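D-aminopeptidase (Burkholderia sp. LK4, PDB 5TZB) probably acts as a beta-aminopeptidase of the S58 family, an Ntn-type hydrolase that removes N-terminal residues, including beta-amino acids, from peptides. Local coordinates at residues P110-T116 with V144-D150. Numbering follows the deposited sequence.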
ATOM      1  N   PRO C 110      20.820 -11.673  -7.042  1.00 16.30           N
ATOM      2  CA  PRO C 110      21.595 -10.529  -6.558  1.00 15.59           C
ATOM      3  C   PRO C 110      20.806  -9.233  -6.695  1.00 15.69           C
ATOM      4  O   PRO C 110      19.771  -9.182  -7.372  1.00 15.38           O
ATOM      5  CB  PRO C 110      22.809 -10.480  -7.488  1.00 16.33           C
ATOM      6  CG  PRO C 110      22.845 -11.782  -8.175  1.00 17.98           C
ATOM      7  CD  PRO C 110      21.468 -12.349  -8.185  1.00 17.17           C
ATOM      8  N   ILE C 111      21.325  -8.204  -6.047  1.00 15.24           N
ATOM      9  CA  ILE C 111      20.856  -6.839  -6.159  1.00 17.38           C
ATOM     10  C   ILE C 111      21.900  -6.017  -6.878  1.00 18.60           C
ATOM     11  O   ILE C 111      23.085  -6.145  -6.589  1.00 19.61           O
ATOM     12  CB  ILE C 111      20.616  -6.206  -4.778  1.00 17.11           C
ATOM     13  CG1 ILE C 111      19.573  -7.007  -4.006  1.00 17.05           C
ATOM     14  CG2 ILE C 111      20.192  -4.739  -4.905  1.00 15.48           C
ATOM     15  CD1 ILE C 111      19.597  -6.720  -2.509  1.00 18.54           C
ATOM     16  N   ALA C 112      21.466  -5.158  -7.792  1.00 19.16           N
ATOM     17  CA  ALA C 112      22.399  -4.308  -8.504  1.00 19.04           C
ATOM     18  C   ALA C 112      21.941  -2.844  -8.477  1.00 18.21           C
ATOM     19  O   ALA C 112      20.742  -2.548  -8.462  1.00 16.10           O
ATOM     20  CB  ALA C 112      22.591  -4.797  -9.923  1.00 19.36           C
ATOM     21  N   TYR C 113      22.919  -1.946  -8.379  1.00 18.89           N
ATOM     22  CA  TYR C 113      22.722  -0.509  -8.524  1.00 19.31           C
ATOM     23  C   TYR C 113      23.352  -0.034  -9.829  1.00 21.48           C
ATOM     24  O   TYR C 113      24.476  -0.429 -10.131  1.00 23.72           O
ATOM     25  CB  TYR C 113      23.386   0.266  -7.386  1.00 19.01           C
ATOM     26  CG  TYR C 113      22.888   0.043  -5.979  1.00 18.25           C
ATOM     27  CD1 TYR C 113      21.718  -0.648  -5.712  1.00 18.13           C
ATOM     28  CD2 TYR C 113      23.606   0.559  -4.904  1.00 18.64           C
ATOM     29  CE1 TYR C 113      21.281  -0.828  -4.400  1.00 18.34           C
ATOM     30  CE2 TYR C 113      23.180   0.389  -3.605  1.00 18.99           C
ATOM     31  CZ  TYR C 113      22.025  -0.300  -3.357  1.00 19.74           C
ATOM     32  OH  TYR C 113      21.618  -0.454  -2.052  1.00 22.06           O
ATOM     33  N   THR C 114      22.681   0.842 -10.575  1.00 20.89           N
ATOM     34  CA  THR C 114      23.323   1.468 -11.733  1.00 20.98           C
ATOM     35  C   THR C 114      22.658   2.824 -12.032  1.00 16.91           C
ATOM     36  O   THR C 114      21.985   3.368 -11.175  1.00 16.46           O
ATOM     37  CB  THR C 114      23.281   0.536 -12.963  1.00 21.15           C
ATOM     38  OG1 THR C 114      24.089   1.072 -14.017  1.00 22.53           O
ATOM     39  CG2 THR C 114      21.861   0.318 -13.444  1.00 16.81           C
ATOM     40  N   ASN C 115      22.855   3.384 -13.226  1.00 17.41           N
ATOM     41  CA  ASN C 115      22.186   4.635 -13.587  1.00 20.34           C
ATOM     42  C   ASN C 115      20.811   4.376 -14.214  1.00 20.57           C
ATOM     43  O   ASN C 115      20.525   3.250 -14.615  1.00 19.77           O
ATOM     44  CB  ASN C 115      23.044   5.457 -14.547  1.00 21.09           C
ATOM     45  CG  ASN C 115      23.158   4.814 -15.917  1.00 22.00           C
ATOM     46  OD1 ASN C 115      22.236   4.898 -16.731  1.00 22.62           O
ATOM     47  ND2 ASN C 115      24.297   4.188 -16.187  1.00 21.60           N
ATOM     48  N   THR C 116      19.986   5.423 -14.312  1.00 20.15           N
ATOM     49  CA  THR C 116      18.585   5.293 -14.723  1.00 19.37           C
ATOM     50  C   THR C 116      18.370   4.654 -16.097  1.00 19.11           C
ATOM     51  O   THR C 116      17.390   3.936 -16.300  1.00 19.17           O
ATOM     52  CB  THR C 116      17.867   6.666 -14.724  1.00 20.57           C
ATOM     53  OG1 THR C 116      18.247   7.414 -13.553  1.00 21.04           O
ATOM     54  CG2 THR C 116      16.351   6.466 -14.745  1.00 20.02           C
ATOM     55  N   VAL C 144      16.641  -7.844  -8.884  1.00 16.26           N
ATOM     56  CA  VAL C 144      16.366  -6.527  -8.335  1.00 15.85           C
ATOM     57  C   VAL C 144      17.443  -5.553  -8.788  1.00 16.68           C
ATOM     58  O   VAL C 144      18.616  -5.708  -8.451  1.00 17.41           O
ATOM     59  CB  VAL C 144      16.293  -6.541  -6.789  1.00 15.81           C
ATOM     60  CG1 VAL C 144      16.122  -5.103  -6.241  1.00 15.17           C
ATOM     61  CG2 VAL C 144      15.137  -7.447  -6.306  1.00 15.11           C
ATOM     62  N   VAL C 145      17.047  -4.556  -9.570  1.00 16.49           N
ATOM     63  CA  VAL C 145      17.979  -3.540 -10.024  1.00 17.17           C
ATOM     64  C   VAL C 145      17.381  -2.195  -9.660  1.00 18.14           C
ATOM     65  O   VAL C 145      16.186  -1.966  -9.874  1.00 16.87           O
ATOM     66  CB  VAL C 145      18.252  -3.619 -11.535  1.00 17.77           C
ATOM     67  CG1 VAL C 145      19.270  -2.555 -11.954  1.00 18.02           C
ATOM     68  CG2 VAL C 145      18.769  -4.999 -11.904  1.00 17.35           C
ATOM     69  N   MET C 146      18.195  -1.336  -9.044  1.00 18.95           N
ATOM     70  CA  MET C 146      17.752  -0.008  -8.648  1.00 17.58           C
ATOM     71  C   MET C 146      18.715   1.006  -9.235  1.00 18.14           C
ATOM     72  O   MET C 146      19.767   0.627  -9.747  1.00 18.48           O
ATOM     73  CB  MET C 146      17.660   0.090  -7.127  1.00 16.83           C
ATOM     74  CG  MET C 146      16.568  -0.822  -6.554  1.00 17.50           C
ATOM     75  SD  MET C 146      16.462  -0.796  -4.759  1.00 23.65           S
ATOM     76  CE  MET C 146      17.874  -1.817  -4.343  1.00 22.48           C
ATOM     77  N   GLU C 147      18.364   2.293  -9.177  1.00 17.36           N
ATOM     78  CA  GLU C 147      19.131   3.292  -9.899  1.00 17.66           C
ATOM     79  C   GLU C 147      19.090   4.678  -9.276  1.00 17.97           C
ATOM     80  O   GLU C 147      18.189   4.990  -8.498  1.00 17.66           O
ATOM     81  CB  GLU C 147      18.630   3.396 -11.346  1.00 18.02           C
ATOM     82  CG  GLU C 147      17.146   3.745 -11.491  1.00 17.51           C
ATOM     83  CD  GLU C 147      16.834   5.238 -11.271  1.00 18.56           C
ATOM     84  OE1 GLU C 147      17.729   6.095 -11.465  1.00 18.54           O
ATOM     85  OE2 GLU C 147      15.677   5.545 -10.909  1.00 18.34           O
ATOM     86  N   THR C 148      20.071   5.499  -9.634  1.00 17.97           N
ATOM     87  CA  THR C 148      19.977   6.948  -9.463  1.00 18.56           C
ATOM     88  C   THR C 148      20.499   7.610 -10.760  1.00 18.39           C
ATOM     89  O   THR C 148      21.087   6.942 -11.616  1.00 18.19           O
ATOM     90  CB  THR C 148      20.755   7.433  -8.218  1.00 19.34           C
ATOM     91  OG1 THR C 148      22.119   7.027  -8.328  1.00 20.11           O
ATOM     92  CG2 THR C 148      20.159   6.823  -6.928  1.00 19.41           C
ATOM     93  N   TYR C 149      20.284   8.912 -10.905  1.00 19.28           N
ATOM     94  CA  TYR C 149      20.508   9.609 -12.176  1.00 20.59           C
ATOM     95  C   TYR C 149      21.840  10.386 -12.232  1.00 22.24           C
ATOM     96  O   TYR C 149      21.994  11.406 -11.558  1.00 22.68           O
ATOM     97  CB  TYR C 149      19.315  10.542 -12.420  1.00 21.10           C
ATOM     98  CG  TYR C 149      19.418  11.456 -13.614  1.00 23.84           C
ATOM     99  CD1 TYR C 149      19.109  11.013 -14.893  1.00 24.32           C
ATOM    100  CD2 TYR C 149      19.795  12.790 -13.453  1.00 25.79           C
ATOM    101  CE1 TYR C 149      19.201  11.874 -15.997  1.00 25.94           C
ATOM    102  CE2 TYR C 149      19.887  13.653 -14.540  1.00 26.97           C
ATOM    103  CZ  TYR C 149      19.585  13.191 -15.809  1.00 27.75           C
ATOM    104  OH  TYR C 149      19.684  14.057 -16.881  1.00 29.78           O
ATOM    105  N   ASP C 150      22.787   9.915 -13.046  1.00 22.40           N
ATOM    106  CA  ASP C 150      24.083  10.581 -13.193  1.00 23.91           C
ATOM    107  C   ASP C 150      24.173  11.414 -14.478  1.00 25.72           C
ATOM    108  O   ASP C 150      25.235  11.530 -15.067  1.00 26.19           O
ATOM    109  CB  ASP C 150      25.244   9.565 -13.167  1.00 23.10           C
ATOM    110  CG  ASP C 150      25.074   8.411 -14.171  1.00 21.95           C
ATOM    111  OD1 ASP C 150      24.314   8.534 -15.149  1.00 22.81           O
ATOM    112  OD2 ASP C 150      25.743   7.371 -13.996  1.00 19.96           O
TER
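Ala112 and Val145 face each other in a parallel strand pair, the two strands of a beta-alpha-beta crossover whose connection carries helix 119-129. Ala112 bonds through its N and O to Val144 and Met146, the residues on either side of Val145. Thr114 does the same with Met146 and Thr148, on either side of Glu147. Ala112 N donates to Val144 O, and Ala112 O accepts from Met146 N at 2.9 Å. Thr114 N then donates to Met146 O. Thr148 N to Thr114 O is longer, at 3.3 Å.

Ile111, Val144, Tyr113 and Met146 share one face. Met146 bends at its third torsion (chi3 -77°), which brings CE back toward strand 111-115. Met146 CE sits 3.5 Å from Tyr113 CE1, at the ring edge and near its plane, and 3.8 Å from Ile111 CG2. Ala112, Thr114, Val145 and Glu147 line the other face. There Thr114 CG2 meets Val145 CG1 at 4.1 Å.

Asn115 CB lies 3.4 Å from Asp150 OD2. Glu147 CG lies between the backbone N and the carbonyl carbon, and the chain bends at chi2, which carries the carboxylate over to Thr116. Glu147 OE1 accepts from Thr116 OG1 at 2.5 Å, with the hydroxyl 51° out of the carboxylate plane.

Leu302 of strand 298-305 packs on Ile111, Val144 and Met146, and the phenol OH of Tyr113 is held by Leu217 O and Thr263 OG1, so this face joins the two beta-sheets of the chain. On the other face, Val122 of helix 119-129 packs against Ala112, Thr114 and Val145. Thr65 OG1 bridges Asn115 ND2 and Asp150 OD2, while Glu147 OE2 is bonded to Asp94 N.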